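Local coordinates for solute-binding periplasmic protein of iron/siderophore ABC transporter (PDB 6B2Y), which probably binds chelated iron in the periplasm and delivers it to an ABC transporter for uptake, at residues K236-G240 and I329-Y334. Residues are numbered along the deposited sequence.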
# COMPACT_ATOMS: atom_id res chain seq x y z
N LYS A 236 15.37 3.63 3.79
CA LYS A 236 15.81 3.49 2.40
C LYS A 236 14.88 2.54 1.63
O LYS A 236 15.25 1.42 1.25
CB LYS A 236 17.25 2.99 2.34
CG LYS A 236 18.23 3.80 3.17
CD LYS A 236 19.38 2.90 3.62
CE LYS A 236 20.66 3.68 3.80
NZ LYS A 236 20.57 4.52 5.02
N GLY A 237 13.67 3.03 1.38
CA GLY A 237 12.66 2.27 0.68
C GLY A 237 11.29 2.54 1.28
O GLY A 237 11.10 3.53 1.98
N ASN A 238 10.36 1.64 0.99
CA ASN A 238 8.95 1.80 1.33
C ASN A 238 8.48 3.24 1.09
O ASN A 238 8.80 3.81 0.05
CB ASN A 238 8.72 1.36 2.77
CG ASN A 238 7.24 1.10 3.07
OD1 ASN A 238 6.61 1.90 3.75
ND2 ASN A 238 6.69 0.02 2.53
N MET A 239 7.74 3.84 2.04
CA MET A 239 7.19 5.16 1.78
C MET A 239 8.28 6.22 1.67
O MET A 239 8.01 7.29 1.11
CB MET A 239 6.18 5.53 2.88
CG MET A 239 4.92 4.68 2.84
SD MET A 239 3.51 5.75 3.16
CE MET A 239 2.15 4.62 3.48
N GLY A 240 9.49 5.93 2.16
CA GLY A 240 10.63 6.78 1.85
C GLY A 240 10.79 7.00 0.36
O GLY A 240 11.14 8.10 -0.08
N ILE A 329 -1.90 9.88 5.53
CA ILE A 329 -1.97 9.06 4.33
C ILE A 329 -2.44 7.66 4.71
O ILE A 329 -2.12 7.15 5.79
CB ILE A 329 -0.60 9.01 3.61
CG1 ILE A 329 -0.74 8.32 2.26
CG2 ILE A 329 0.44 8.30 4.50
CD1 ILE A 329 -1.48 9.15 1.23
N TRP A 330 -3.19 7.02 3.81
CA TRP A 330 -3.67 5.66 4.04
C TRP A 330 -2.50 4.68 4.09
O TRP A 330 -1.68 4.63 3.18
CB TRP A 330 -4.63 5.26 2.92
CG TRP A 330 -5.42 3.99 3.09
CD1 TRP A 330 -6.27 3.67 4.12
CD2 TRP A 330 -5.49 2.91 2.16
NE1 TRP A 330 -6.85 2.44 3.89
CE2 TRP A 330 -6.39 1.95 2.69
CE3 TRP A 330 -4.88 2.65 0.92
CZ2 TRP A 330 -6.70 0.76 2.04
CZ3 TRP A 330 -5.18 1.46 0.27
CH2 TRP A 330 -6.08 0.52 0.83
N HIS A 331 -2.44 3.90 5.17
CA HIS A 331 -1.25 3.11 5.41
C HIS A 331 -1.05 2.02 4.37
O HIS A 331 0.10 1.70 4.02
CB HIS A 331 -1.29 2.47 6.79
CG HIS A 331 -0.10 1.61 7.06
ND1 HIS A 331 1.16 2.14 7.26
CD2 HIS A 331 0.05 0.27 7.10
CE1 HIS A 331 2.02 1.16 7.42
NE2 HIS A 331 1.37 0.01 7.34
N ASN A 332 -2.13 1.46 3.84
CA ASN A 332 -1.97 0.33 2.93
C ASN A 332 -1.31 0.70 1.61
O ASN A 332 -0.91 -0.21 0.88
CB ASN A 332 -3.32 -0.33 2.68
CG ASN A 332 -3.81 -1.09 3.90
OD1 ASN A 332 -3.05 -1.82 4.53
ND2 ASN A 332 -5.09 -0.91 4.23
N TYR A 333 -1.15 2.00 1.31
CA TYR A 333 -0.29 2.37 0.19
C TYR A 333 1.17 1.97 0.43
O TYR A 333 1.99 2.06 -0.50
CB TYR A 333 -0.37 3.89 -0.10
CG TYR A 333 -1.73 4.36 -0.64
CD1 TYR A 333 -2.38 3.67 -1.66
CD2 TYR A 333 -2.33 5.50 -0.14
CE1 TYR A 333 -3.62 4.11 -2.14
CE2 TYR A 333 -3.56 5.94 -0.61
CZ TYR A 333 -4.20 5.25 -1.60
OH TYR A 333 -5.42 5.71 -2.06
N TYR A 334 1.52 1.53 1.65
CA TYR A 334 2.88 1.08 1.90
C TYR A 334 3.18 -0.27 1.26
O TYR A 334 4.34 -0.70 1.25
CB TYR A 334 3.14 1.06 3.42
CG TYR A 334 2.75 -0.22 4.13
CD1 TYR A 334 3.67 -0.90 4.93
CD2 TYR A 334 1.48 -0.75 4.00
CE1 TYR A 334 3.32 -2.08 5.56
CE2 TYR A 334 1.13 -1.92 4.63
CZ TYR A 334 2.05 -2.57 5.41
OH TYR A 334 1.69 -3.74 6.05
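Where strand 326-330 of the C-terminal lobe's mixed sheet gives way to a 3-10 turn, the loop leading into helix 239-245 packs against it through Asn238 and Met239, neighbours of opposite character. Met239 supplies the apolar half. With chi1 m, chi2 between wells at -139° and chi3 t, its unbranched chain stretches out until CE meets the strand end and the turn, 4.2 Å from Ile329 CG2 and 3.7 Å from Tyr334 CB. CE also lies 3.8 Å from Trp330 O and 3.6 Å from Tyr334 N, so a slender, flexible thioether suits this spot, flanked by backbone as well as side chains. Ile329, pointing toward 236-240, continues the apolar layer onto Ile220 of strand 217-221, which Met239 touches too.

Asn238 supplies the polar half. Its t rotamer places OD1 2.8 Å from Met239 N in a weak hydrogen bond, while ND2 gives a weak one to Tyr334 O at 2.8 Å; its stronger partner is Arg165 O. An amide, donor and acceptor in one group, fits this role. At Gly237 (phi 142°, psi -162°) a CB would strike the preceding carbonyl. Tyr334's p rotamer sends its ring end away from 236-240, though Asn238 ND2 still lies obliquely near CD1. Apolar packing and a shared amide thus join the strand end, the helix entrance and the chain at Arg165 within the bilobal fold of a periplasmic binding protein.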